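Local atomic coordinates of racemase (Pseudovibrio sp. JE062, PDB entry 3MKC), a protein that belongs to the enolase superfamily as a racemase-family protein, pairing an N-terminal mandelate racemase/muconate lactonizing enzyme-type domain with a C-terminal TIM-barrel-like domain. Residues A8-K13 / G119-V124; T69-K74 / D88-A93; L142-A147 / P163-A168; K177-I182 / M209-Y214. One frame throughout, in Å; residues are numbered along the deposited sequence.

Contact 1 of 4, residues A8-K13 / G119-V124; sequences AVAPIK and GKQLGV
Gln121 reaches out from the last turn of helix 102-122 and crosses Val9 at about a right angle, its carboxamide lying against the turn Ala8-Val9-Ala10. CG stands anti to the carbonyl carbon (chi1 -65°) and the chain beyond it is extended, which carries the amide out to the loop. There NE2 donates to Ala10 O over 3.0 Å with an N-H...O angle of 162°. The donor lies in the carbonyl plane, on a lone pair of Ala10 O, with a C=O...N angle of 123°, and that oxygen is almost in the plane of the glutamine amide. Two other approaches are not bonds: Ala8 O is 3.3 Å from Gln121 NE2 but badly angled, and Ala10 N, at 3.1 Å from Gln121 NE2, faces it as a second donor. The loop is shaped by an inverse gamma turn centred on Val9, closed by a weak bond from Ala10 N to Ala8 O. The other amide atom, Gln121 OE1, rests 3.5 Å from Val9 CA. Beside this polar patch, Val9 CG2 meets Leu122 CD2 at 3.7 Å, and Ile81 touches both side chains. Ala8 CB points toward the helix and lies 3.4 Å from Gln121 O. Just past Leu122, Val124 N bonds to Gly119 O where positive phi at Gly123 ends the helix. Since Gln121 NE2 also binds Asp38 OD2, its amide group has two acceptors, which fixes its flip and ties the N-terminal lead-in to both the helix end and the strand 29-38.

Contact 2 of 4, residues T69-K74 / D88-A93; sequences TNITEK and DAMYDA
Ala93 O is gripped twice by Thr69. The hydroxyl OG1 donates to it over 2.7 Å, tilted 22° from the carbonyl plane, while Thr69 N makes a weak bond to Ala93 O at 2.9 Å, bent to 128°. OG1 lies beside the backbone N of its own residue, which lets both donors converge on one oxygen. Next along the loop, Ile71 packs on selenomethionine Met90: Ile71 CD1 sits 3.7 Å from Met90 CB and also approaches SE, while Met90 CG is 3.6 Å from Ile71 O. Lys74 lies over the small residues of the helix. Its CB faces Ala89 CB at 4.1 Å, and its CG touches Ala93 CB at 3.6 Å; the chain then bends at chi2 (-65°), which places CD, and its end leads away from the helix. The loop is braced from within, since Thr72 OG1 and Thr72 N reach Asn70 OD1 from opposite faces of its plane, the second bond forming an Asx turn. Ile110 of helix 102-122 touches both Ile71 and Met90, and Thr72 packs on Ile15 and Phe17 of strand 12-22. A loop thus laid between a helix pair and a three-stranded antiparallel sheet belongs to the N-terminal domain characteristic of the enolase superfamily.

Contact 3 of 4, residues L142-A147 / P163-A168; sequences LTLYPA and PLLEKA
Leu144 and Leu164 bring the two backbones nearest, with their CA atoms 7.0 Å apart, a spacing filled by side chains. Leu142 and Thr143 end strand 137-143, and the chain runs on from Leu144 as loop, while 163-168 belong to helix 154-170. That helix is kinked where N of Pro163 and N of Leu164 lack a bond to the preceding turn; within 163-168 Lys167 N binds Pro163 O at 3.0 Å. The helix leads on to strand 175-179, the parallel neighbour of strand 137-143, a beta-alpha-beta arrangement of the TIM-barrel-like domain. Leu164 has CG anti to the carbonyl carbon (chi1 -68°), and its CD1 methyl comes down on the peptide between Tyr145 and Pro146, 3.5 Å from Pro146 N and 3.7 Å from Tyr145 C. The same methyl meets Pro146 CD on the ring at 3.9 Å. Leu144 CD1 reaches Leu164 CB at 4.2 Å and meets the next residue as well, Leu165 CD2 at 3.9 Å. Leu165 continues to Leu198 and Ile201 of helix 188-202. The side-chain meetings are apolar, so the joint of strand end and helix rests on packing: Leu144 O is bound by Tyr161 OH, and the peptide under the Leu164 methyl has no N-H to satisfy.

Contact 4 of 4, residues K177-I182 / M209-Y214; sequences KVCVPI and MVDYLY
Val178 pairs with Val210 in parallel register, and its backbone bonds to the residues flanking that partner: Asp211 N binds Val178 O at 2.9 Å, Val178 N binds Met209 O at 3.0 Å, and Val180 N binds Asp211 O at 3.0 Å, the first and last nearly along the C=O axis. The strand axes lie 29° apart. On one face Lys177 crosses Met209 at about a right angle, with Lys177 CG 3.8 Å from Met209 CB, and Cys179 SG lies against Asp211, whose CG stands anti to the backbone N (chi1 176°). On the other, Val178 CG2 meets Val210 CG2 at 4.1 Å, and Val210 CG1 lies over one face of the Tyr212 ring, towards the rim. Strands 175-179 and 207-211 are joined through helix 188-202 in a beta-alpha-beta crossover of the barrel, and Leu198 and Leu195 of that helix cover Val178 and Val210. Beyond the strands, Leu213 CD1 wedges in 3.3 Å from Val180 O and 3.6 Å from Ile182 CG1. Leu213 is placed by an Asx turn: its N binds Asp211 OD1 at 2.8 Å, from above the carboxylate plane (43°). A water donates to both Val180 O and Tyr212 O. Lys177 NZ forms a salt bridge with Glu238; Asp211 OD2 and Glu238 OE2, of like charge, lie close together.

How the contacts relate
Contacts 3 and 4 are neighbours in the barrel, their centres about 13 Å apart: strands 137-143 and 175-179 lie side by side, with Leu142 O and Leu144 N each probably hydrogen-bonded to Lys177. Contacts 1 and 2 sit about 20 Å apart by centres in the N-terminal half, across the chain's centre from that pair, and both reach helix 102-122, contact 1 at its end and contact 2 through Ile110. Contacts 2 and 4 are buried, whereas 1 and 3 are partly so. Chemistry follows the elements joined rather than burial: backbone ladder bonds join strands in contact 4, apolar packing joins strand end to helix in contact 3, and in contacts 1 and 2 a side-chain donor pins a backbone carbonyl.

Contact 1 of 4, residues A8-K13 / G119-V124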
loop_
_atom_site.group_PDB
_atom_site.type_symbol
_atom_site.label_atom_id
_atom_site.label_comp_id
_atom_site.label_asym_id
_atom_site.label_seq_id
_atom_site.Cartn_x
_atom_site.Cartn_y
_atom_site.Cartn_z
ATOM N N ALA A 8 -26.349 8.432 -14.624
ATOM C CA ALA A 8 -25.496 7.339 -14.168
ATOM C C ALA A 8 -24.936 7.513 -12.753
ATOM O O ALA A 8 -24.617 6.532 -12.085
ATOM C CB ALA A 8 -24.355 7.134 -15.156
ATOM N N VAL A 9 -24.800 8.750 -12.299
ATOM C CA VAL A 9 -24.288 8.986 -10.953
ATOM C C VAL A 9 -25.448 8.742 -9.999
ATOM O O VAL A 9 -26.140 9.674 -9.591
ATOM C CB VAL A 9 -23.773 10.429 -10.803
ATOM C CG1 VAL A 9 -23.134 10.621 -9.442
ATOM C CG2 VAL A 9 -22.775 10.724 -11.897
ATOM N N ALA A 10 -25.665 7.474 -9.667
ATOM C CA ALA A 10 -26.760 7.078 -8.783
ATOM C C ALA A 10 -26.283 6.883 -7.351
ATOM O O ALA A 10 -25.111 6.603 -7.116
ATOM C CB ALA A 10 -27.396 5.797 -9.297
ATOM N N PRO A 11 -27.203 6.995 -6.376
ATOM C CA PRO A 11 -26.868 6.836 -4.958
ATOM C C PRO A 11 -26.415 5.432 -4.600
ATOM O O PRO A 11 -26.786 4.453 -5.254
ATOM C CB PRO A 11 -28.174 7.195 -4.239
ATOM C CG PRO A 11 -28.951 7.997 -5.260
ATOM C CD PRO A 11 -28.638 7.274 -6.536
ATOM N N ILE A 12 -25.613 5.344 -3.546
ATOM C CA ILE A 12 -25.120 4.065 -3.056
ATOM C C ILE A 12 -26.299 3.324 -2.429
ATOM O O ILE A 12 -27.037 3.895 -1.626
ATOM C CB ILE A 12 -24.025 4.278 -1.987
ATOM C CG1 ILE A 12 -22.802 4.924 -2.634
ATOM C CG2 ILE A 12 -23.675 2.955 -1.314
ATOM C CD1 ILE A 12 -21.695 5.255 -1.655
ATOM N N LYS A 13 -26.480 2.063 -2.803
ATOM C CA LYS A 13 -27.577 1.269 -2.263
ATOM C C LYS A 13 -27.110 0.351 -1.137
ATOM O O LYS A 13 -27.808 0.172 -0.137
ATOM C CB LYS A 13 -28.217 0.434 -3.372
ATOM C CG LYS A 13 -29.358 -0.457 -2.897
ATOM C CD LYS A 13 -29.958 -1.221 -4.061
ATOM C CE LYS A 13 -31.075 -2.146 -3.622
ATOM N NZ LYS A 13 -31.729 -2.757 -4.814
ATOM N N GLY A 119 -15.808 5.958 -10.898
ATOM C CA GLY A 119 -15.214 5.903 -12.219
ATOM C C GLY A 119 -16.109 5.137 -13.173
ATOM O O GLY A 119 -16.347 5.569 -14.301
ATOM N N LYS A 120 -16.610 3.993 -12.724
ATOM C CA LYS A 120 -17.469 3.177 -13.573
ATOM C C LYS A 120 -18.758 3.889 -13.949
ATOM O O LYS A 120 -19.253 3.720 -15.062
ATOM C CB LYS A 120 -17.746 1.831 -12.895
ATOM C CG LYS A 120 -16.508 0.932 -12.865
ATOM C CD LYS A 120 -16.671 -0.285 -11.960
ATOM C CE LYS A 120 -17.677 -1.288 -12.500
ATOM N NZ LYS A 120 -17.723 -2.518 -11.641
ATOM N N GLN A 121 -19.299 4.695 -13.039
ATOM C CA GLN A 121 -20.516 5.439 -13.333
ATOM C C GLN A 121 -20.217 6.495 -14.399
ATOM O O GLN A 121 -20.972 6.666 -15.357
ATOM C CB GLN A 121 -21.056 6.149 -12.078
ATOM C CG GLN A 121 -21.529 5.249 -10.929
ATOM C CD GLN A 121 -22.170 6.051 -9.801
ATOM O OE1 GLN A 121 -21.696 7.132 -9.452
ATOM N NE2 GLN A 121 -23.245 5.519 -9.217
ATOM N N LEU A 122 -19.101 7.200 -14.225
ATOM C CA LEU A 122 -18.706 8.264 -15.137
ATOM C C LEU A 122 -17.946 7.778 -16.363
ATOM O O LEU A 122 -17.658 8.560 -17.272
ATOM C CB LEU A 122 -17.851 9.287 -14.389
ATOM C CG LEU A 122 -18.532 10.009 -13.227
ATOM C CD1 LEU A 122 -17.491 10.767 -12.408
ATOM C CD2 LEU A 122 -19.586 10.951 -13.765
ATOM N N GLY A 123 -17.617 6.494 -16.384
ATOM C CA GLY A 123 -16.886 5.947 -17.508
ATOM C C GLY A 123 -15.500 6.548 -17.644
ATOM O O GLY A 123 -15.044 6.826 -18.751
ATOM N N VAL A 124 -14.830 6.762 -16.514
ATOM C CA VAL A 124 -13.482 7.320 -16.531
ATOM C C VAL A 124 -12.604 6.564 -15.546
ATOM O O VAL A 124 -13.073 6.129 -14.493
ATOM C CB VAL A 124 -13.477 8.819 -16.155
ATOM C CG1 VAL A 124 -14.392 9.588 -17.088
ATOM C CG2 VAL A 124 -13.914 9.009 -14.708
#

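Contact 2 of 4, residues T69-K74 / D88-A93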
loop_
_atom_site.group_PDB
_atom_site.type_symbol
_atom_site.label_atom_id
_atom_site.label_comp_id
_atom_site.label_asym_id
_atom_site.label_seq_id
_atom_site.Cartn_x
_atom_site.Cartn_y
_atom_site.Cartn_z
ATOM N N THR A 69 -20.967 5.318 15.127
ATOM C CA THR A 69 -21.893 4.951 14.075
ATOM C C THR A 69 -21.357 3.793 13.244
ATOM O O THR A 69 -20.147 3.574 13.176
ATOM C CB THR A 69 -22.101 6.160 13.154
ATOM O OG1 THR A 69 -22.342 7.323 13.956
ATOM C CG2 THR A 69 -23.273 5.936 12.214
ATOM N N ASN A 70 -22.257 3.036 12.627
ATOM C CA ASN A 70 -21.826 1.951 11.766
ATOM C C ASN A 70 -21.128 2.683 10.609
ATOM O O ASN A 70 -21.625 3.703 10.135
ATOM C CB ASN A 70 -23.035 1.157 11.260
ATOM C CG ASN A 70 -22.647 0.100 10.257
ATOM O OD1 ASN A 70 -22.388 0.403 9.094
ATOM N ND2 ASN A 70 -22.580 -1.152 10.707
ATOM N N ILE A 71 -19.983 2.169 10.168
ATOM C CA ILE A 71 -19.199 2.816 9.113
ATOM C C ILE A 71 -19.932 3.048 7.789
ATOM O O ILE A 71 -19.800 4.111 7.175
ATOM C CB ILE A 71 -17.885 2.023 8.837
ATOM C CG1 ILE A 71 -17.056 2.701 7.739
ATOM C CG2 ILE A 71 -18.208 0.609 8.414
ATOM C CD1 ILE A 71 -16.540 4.055 8.109
ATOM N N THR A 72 -20.712 2.067 7.354
ATOM C CA THR A 72 -21.421 2.187 6.084
ATOM C C THR A 72 -22.610 3.134 6.112
ATOM O O THR A 72 -22.999 3.673 5.083
ATOM C CB THR A 72 -21.941 0.828 5.619
ATOM O OG1 THR A 72 -23.040 0.437 6.452
ATOM C CG2 THR A 72 -20.853 -0.220 5.720
ATOM N N GLU A 73 -23.182 3.344 7.292
ATOM C CA GLU A 73 -24.359 4.188 7.426
ATOM C C GLU A 73 -24.273 5.555 6.758
ATOM O O GLU A 73 -25.199 5.970 6.060
ATOM C CB GLU A 73 -24.709 4.359 8.903
ATOM C CG GLU A 73 -26.100 4.912 9.147
ATOM C CD GLU A 73 -26.417 5.053 10.627
ATOM O OE1 GLU A 73 -26.315 4.043 11.357
ATOM O OE2 GLU A 73 -26.764 6.176 11.054
ATOM N N LYS A 74 -23.165 6.259 6.954
ATOM C CA LYS A 74 -23.032 7.586 6.368
ATOM C C LYS A 74 -22.706 7.621 4.878
ATOM O O LYS A 74 -22.622 8.697 4.289
ATOM C CB LYS A 74 -21.996 8.393 7.155
ATOM C CG LYS A 74 -22.398 8.645 8.597
ATOM C CD LYS A 74 -23.641 9.530 8.689
ATOM C CE LYS A 74 -24.110 9.648 10.132
ATOM N NZ LYS A 74 -25.244 10.595 10.290
ATOM N N ASP A 88 -15.228 12.283 4.882
ATOM C CA ASP A 88 -15.404 13.102 6.076
ATOM C C ASP A 88 -16.609 12.662 6.891
ATOM O O ASP A 88 -16.561 12.649 8.124
ATOM C CB ASP A 88 -15.572 14.587 5.714
ATOM C CG ASP A 88 -14.277 15.237 5.252
ATOM O OD1 ASP A 88 -13.189 14.672 5.503
ATOM O OD2 ASP A 88 -14.350 16.327 4.649
ATOM N N ALA A 89 -17.686 12.305 6.197
ATOM C CA ALA A 89 -18.915 11.890 6.864
ATOM C C ALA A 89 -18.715 10.608 7.651
ATOM O O ALA A 89 -19.166 10.494 8.791
ATOM C CB ALA A 89 -20.030 11.705 5.836
HETATM N N MSE A 90 -18.047 9.641 7.036
HETATM C CA MSE A 90 -17.789 8.370 7.690
HETATM C C MSE A 90 -16.847 8.575 8.874
HETATM O O MSE A 90 -17.101 8.083 9.983
HETATM C CB MSE A 90 -17.167 7.372 6.704
HETATM C CG MSE A 90 -18.113 6.858 5.622
HETATM SE SE MSE A 90 -17.303 5.445 4.586
HETATM C CE MSE A 90 -16.006 6.524 3.653
ATOM N N TYR A 91 -15.758 9.300 8.635
ATOM C CA TYR A 91 -14.777 9.559 9.684
ATOM C C TYR A 91 -15.407 10.269 10.883
ATOM O O TYR A 91 -15.237 9.845 12.023
ATOM C CB TYR A 91 -13.627 10.416 9.145
ATOM C CG TYR A 91 -12.500 10.599 10.142
ATOM C CD1 TYR A 91 -11.462 9.676 10.224
ATOM C CD2 TYR A 91 -12.485 11.685 11.018
ATOM C CE1 TYR A 91 -10.429 9.829 11.155
ATOM C CE2 TYR A 91 -11.464 11.846 11.952
ATOM C CZ TYR A 91 -10.437 10.915 12.013
ATOM O OH TYR A 91 -9.415 11.081 12.921
ATOM N N ASP A 92 -16.131 11.350 10.619
ATOM C CA ASP A 92 -16.758 12.115 11.688
ATOM C C ASP A 92 -17.708 11.281 12.538
ATOM O O ASP A 92 -17.758 11.436 13.752
ATOM C CB ASP A 92 -17.530 13.300 11.103
ATOM C CG ASP A 92 -18.226 14.117 12.168
ATOM O OD1 ASP A 92 -17.527 14.759 12.984
ATOM O OD2 ASP A 92 -19.476 14.111 12.202
ATOM N N ALA A 93 -18.458 10.389 11.897
ATOM C CA ALA A 93 -19.444 9.578 12.609
ATOM C C ALA A 93 -18.897 8.366 13.350
ATOM O O ALA A 93 -19.631 7.709 14.089
ATOM C CB ALA A 93 -20.534 9.131 11.631
#

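Contact 3 of 4, residues L142-A147 / P163-A168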
loop_
_atom_site.group_PDB
_atom_site.type_symbol
_atom_site.label_atom_id
_atom_site.label_comp_id
_atom_site.label_asym_id
_atom_site.label_seq_id
_atom_site.Cartn_x
_atom_site.Cartn_y
_atom_site.Cartn_z
ATOM N N LEU A 142 9.749 -3.868 -7.067
ATOM C CA LEU A 142 9.120 -5.117 -6.672
ATOM C C LEU A 142 9.736 -5.653 -5.396
ATOM O O LEU A 142 10.957 -5.727 -5.269
ATOM C CB LEU A 142 9.257 -6.152 -7.792
ATOM C CG LEU A 142 8.699 -5.706 -9.145
ATOM C CD1 LEU A 142 8.825 -6.853 -10.143
ATOM C CD2 LEU A 142 7.243 -5.288 -8.997
ATOM N N THR A 143 8.886 -6.018 -4.448
ATOM C CA THR A 143 9.356 -6.560 -3.187
ATOM C C THR A 143 9.557 -8.057 -3.360
ATOM O O THR A 143 8.629 -8.775 -3.736
ATOM C CB THR A 143 8.345 -6.280 -2.071
ATOM O OG1 THR A 143 8.137 -4.865 -1.981
ATOM C CG2 THR A 143 8.861 -6.796 -0.740
ATOM N N LEU A 144 10.776 -8.514 -3.087
ATOM C CA LEU A 144 11.142 -9.919 -3.246
ATOM C C LEU A 144 11.454 -10.639 -1.945
ATOM O O LEU A 144 11.983 -10.047 -1.004
ATOM C CB LEU A 144 12.375 -10.026 -4.146
ATOM C CG LEU A 144 12.335 -9.244 -5.455
ATOM C CD1 LEU A 144 13.694 -9.307 -6.135
ATOM C CD2 LEU A 144 11.243 -9.811 -6.341
ATOM N N TYR A 145 11.133 -11.928 -1.909
ATOM C CA TYR A 145 11.417 -12.764 -0.748
ATOM C C TYR A 145 11.299 -14.235 -1.143
ATOM O O TYR A 145 10.221 -14.710 -1.505
ATOM C CB TYR A 145 10.454 -12.467 0.401
ATOM C CG TYR A 145 10.955 -12.985 1.734
ATOM C CD1 TYR A 145 11.944 -12.302 2.442
ATOM C CD2 TYR A 145 10.445 -14.159 2.287
ATOM C CE1 TYR A 145 12.410 -12.772 3.668
ATOM C CE2 TYR A 145 10.904 -14.642 3.512
ATOM C CZ TYR A 145 11.885 -13.944 4.201
ATOM O OH TYR A 145 12.327 -14.406 5.425
ATOM N N PRO A 146 12.415 -14.976 -1.087
ATOM C CA PRO A 146 12.399 -16.394 -1.450
ATOM C C PRO A 146 11.713 -17.264 -0.404
ATOM O O PRO A 146 11.395 -16.807 0.696
ATOM C CB PRO A 146 13.878 -16.723 -1.585
ATOM C CG PRO A 146 14.492 -15.875 -0.506
ATOM C CD PRO A 146 13.774 -14.549 -0.705
ATOM N N ALA A 147 11.478 -18.521 -0.765
ATOM C CA ALA A 147 10.857 -19.471 0.144
ATOM C C ALA A 147 12.003 -20.056 0.958
ATOM O O ALA A 147 12.567 -21.088 0.590
ATOM C CB ALA A 147 10.157 -20.563 -0.640
ATOM N N PRO A 163 18.263 -16.146 -7.561
ATOM C CA PRO A 163 17.434 -16.316 -8.755
ATOM C C PRO A 163 16.350 -15.255 -8.921
ATOM O O PRO A 163 15.969 -14.921 -10.045
ATOM C CB PRO A 163 16.868 -17.728 -8.585
ATOM C CG PRO A 163 16.784 -17.876 -7.110
ATOM C CD PRO A 163 18.095 -17.286 -6.644
ATOM N N LEU A 164 15.852 -14.731 -7.804
ATOM C CA LEU A 164 14.827 -13.694 -7.864
ATOM C C LEU A 164 15.455 -12.414 -8.393
ATOM O O LEU A 164 14.871 -11.721 -9.224
ATOM C CB LEU A 164 14.224 -13.444 -6.478
ATOM C CG LEU A 164 13.376 -14.579 -5.893
ATOM C CD1 LEU A 164 12.888 -14.210 -4.502
ATOM C CD2 LEU A 164 12.198 -14.850 -6.810
ATOM N N LEU A 165 16.657 -12.109 -7.914
ATOM C CA LEU A 165 17.363 -10.911 -8.351
ATOM C C LEU A 165 17.754 -11.012 -9.827
ATOM O O LEU A 165 17.634 -10.037 -10.576
ATOM C CB LEU A 165 18.613 -10.691 -7.484
ATOM C CG LEU A 165 18.368 -10.435 -5.992
ATOM C CD1 LEU A 165 19.702 -10.301 -5.262
ATOM C CD2 LEU A 165 17.545 -9.166 -5.821
ATOM N N GLU A 166 18.216 -12.187 -10.249
ATOM C CA GLU A 166 18.608 -12.372 -11.643
ATOM C C GLU A 166 17.388 -12.226 -12.553
ATOM O O GLU A 166 17.478 -11.640 -13.632
ATOM C CB GLU A 166 19.252 -13.751 -11.849
ATOM C CG GLU A 166 20.546 -13.981 -11.067
ATOM C CD GLU A 166 21.710 -13.130 -11.555
ATOM O OE1 GLU A 166 21.511 -12.271 -12.443
ATOM O OE2 GLU A 166 22.834 -13.323 -11.040
ATOM N N LYS A 167 16.250 -12.753 -12.110
ATOM C CA LYS A 167 15.020 -12.674 -12.890
ATOM C C LYS A 167 14.563 -11.228 -13.032
ATOM O O LYS A 167 14.089 -10.822 -14.089
ATOM C CB LYS A 167 13.908 -13.501 -12.233
ATOM C CG LYS A 167 12.629 -13.578 -13.065
ATOM C CD LYS A 167 11.618 -14.525 -12.442
ATOM C CE LYS A 167 10.369 -14.636 -13.296
ATOM N NZ LYS A 167 9.399 -15.624 -12.740
ATOM N N ALA A 168 14.709 -10.452 -11.960
ATOM C CA ALA A 168 14.309 -9.047 -11.989
ATOM C C ALA A 168 15.113 -8.315 -13.051
ATOM O O ALA A 168 14.573 -7.493 -13.785
ATOM C CB ALA A 168 14.533 -8.399 -10.621
#

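Contact 4 of 4, residues K177-I182 / M209-Y214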
loop_
_atom_site.group_PDB
_atom_site.type_symbol
_atom_site.label_atom_id
_atom_site.label_comp_id
_atom_site.label_asym_id
_atom_site.label_seq_id
_atom_site.Cartn_x
_atom_site.Cartn_y
_atom_site.Cartn_z
ATOM N N LYS A 177 13.139 -4.651 -3.627
ATOM C CA LYS A 177 13.339 -4.534 -2.193
ATOM C C LYS A 177 13.570 -5.921 -1.627
ATOM O O LYS A 177 12.834 -6.852 -1.939
ATOM C CB LYS A 177 12.114 -3.914 -1.515
ATOM C CG LYS A 177 12.308 -3.702 -0.017
ATOM C CD LYS A 177 11.212 -2.830 0.585
ATOM C CE LYS A 177 9.882 -3.566 0.687
ATOM N NZ LYS A 177 8.812 -2.698 1.260
ATOM N N VAL A 178 14.608 -6.054 -0.812
ATOM C CA VAL A 178 14.928 -7.324 -0.176
ATOM C C VAL A 178 14.657 -7.141 1.307
ATOM O O VAL A 178 14.502 -6.014 1.770
ATOM C CB VAL A 178 16.404 -7.691 -0.380
ATOM C CG1 VAL A 178 16.699 -7.836 -1.868
ATOM C CG2 VAL A 178 17.293 -6.621 0.240
ATOM N N CYS A 179 14.590 -8.239 2.052
ATOM C CA CYS A 179 14.331 -8.158 3.484
ATOM C C CYS A 179 15.349 -8.957 4.271
ATOM O O CYS A 179 15.987 -9.867 3.738
ATOM C CB CYS A 179 12.950 -8.723 3.816
ATOM S SG CYS A 179 11.612 -8.195 2.748
ATOM N N VAL A 180 15.496 -8.607 5.543
ATOM C CA VAL A 180 16.383 -9.330 6.438
ATOM C C VAL A 180 15.418 -10.213 7.218
ATOM O O VAL A 180 14.586 -9.711 7.974
ATOM C CB VAL A 180 17.112 -8.386 7.426
ATOM C CG1 VAL A 180 17.972 -9.198 8.387
ATOM C CG2 VAL A 180 17.988 -7.404 6.666
ATOM N N PRO A 181 15.490 -11.539 7.027
ATOM C CA PRO A 181 14.598 -12.463 7.734
ATOM C C PRO A 181 14.464 -12.161 9.229
ATOM O O PRO A 181 15.456 -12.032 9.939
ATOM C CB PRO A 181 15.237 -13.820 7.464
ATOM C CG PRO A 181 15.763 -13.645 6.074
ATOM C CD PRO A 181 16.427 -12.281 6.165
ATOM N N ILE A 182 13.224 -12.062 9.692
ATOM C CA ILE A 182 12.922 -11.763 11.091
ATOM C C ILE A 182 13.678 -12.601 12.118
ATOM O O ILE A 182 14.481 -12.078 12.897
ATOM C CB ILE A 182 11.423 -11.931 11.365
ATOM C CG1 ILE A 182 10.623 -11.048 10.408
ATOM C CG2 ILE A 182 11.115 -11.583 12.811
ATOM C CD1 ILE A 182 9.124 -11.096 10.628
HETATM N N MSE A 209 16.223 -1.509 -2.371
HETATM C CA MSE A 209 15.672 -1.056 -1.098
HETATM C C MSE A 209 15.813 -2.186 -0.090
HETATM O O MSE A 209 15.951 -3.347 -0.475
HETATM C CB MSE A 209 14.196 -0.701 -1.246
HETATM C CG MSE A 209 13.938 0.530 -2.116
HETATM SE SE MSE A 209 14.043 0.268 -4.027
HETATM C CE MSE A 209 12.628 1.437 -4.526
ATOM N N VAL A 210 15.783 -1.855 1.197
ATOM C CA VAL A 210 15.923 -2.878 2.230
ATOM C C VAL A 210 14.912 -2.727 3.364
ATOM O O VAL A 210 14.724 -1.631 3.902
ATOM C CB VAL A 210 17.342 -2.859 2.844
ATOM C CG1 VAL A 210 17.503 -4.026 3.816
ATOM C CG2 VAL A 210 18.390 -2.935 1.737
ATOM N N ASP A 211 14.273 -3.840 3.711
ATOM C CA ASP A 211 13.287 -3.899 4.784
ATOM C C ASP A 211 13.949 -4.671 5.915
ATOM O O ASP A 211 14.195 -5.873 5.791
ATOM C CB ASP A 211 12.029 -4.634 4.299
ATOM C CG ASP A 211 10.983 -4.820 5.395
ATOM O OD1 ASP A 211 11.206 -4.374 6.538
ATOM O OD2 ASP A 211 9.927 -5.419 5.103
ATOM N N TYR A 212 14.250 -3.982 7.008
ATOM C CA TYR A 212 14.909 -4.617 8.142
ATOM C C TYR A 212 13.926 -5.300 9.095
ATOM O O TYR A 212 14.326 -5.907 10.088
ATOM C CB TYR A 212 15.775 -3.580 8.867
ATOM C CG TYR A 212 16.905 -3.053 8.002
ATOM C CD1 TYR A 212 18.153 -3.674 7.990
ATOM C CD2 TYR A 212 16.713 -1.957 7.169
ATOM C CE1 TYR A 212 19.186 -3.212 7.165
ATOM C CE2 TYR A 212 17.727 -1.490 6.344
ATOM C CZ TYR A 212 18.964 -2.120 6.344
ATOM O OH TYR A 212 19.971 -1.651 5.524
ATOM N N LEU A 213 12.640 -5.211 8.765
ATOM C CA LEU A 213 11.581 -5.836 9.547
ATOM C C LEU A 213 11.598 -5.604 11.053
ATOM O O LEU A 213 11.365 -6.529 11.837
ATOM C CB LEU A 213 11.545 -7.345 9.259
ATOM C CG LEU A 213 11.011 -7.702 7.873
ATOM C CD1 LEU A 213 11.391 -9.140 7.511
ATOM C CD2 LEU A 213 9.500 -7.512 7.853
ATOM N N TYR A 214 11.888 -4.370 11.453
ATOM C CA TYR A 214 11.865 -3.994 12.858
ATOM C C TYR A 214 12.739 -4.838 13.779
ATOM O O TYR A 214 12.348 -5.136 14.905
ATOM C CB TYR A 214 10.415 -4.038 13.342
ATOM C CG TYR A 214 9.474 -3.231 12.473
ATOM C CD1 TYR A 214 9.495 -1.840 12.501
ATOM C CD2 TYR A 214 8.591 -3.858 11.584
ATOM C CE1 TYR A 214 8.673 -1.092 11.677
ATOM C CE2 TYR A 214 7.760 -3.114 10.748
ATOM C CZ TYR A 214 7.811 -1.726 10.802
ATOM O OH TYR A 214 7.019 -0.970 9.975
HETATM O O HOH W 1 14.879 -8.605 10.375
#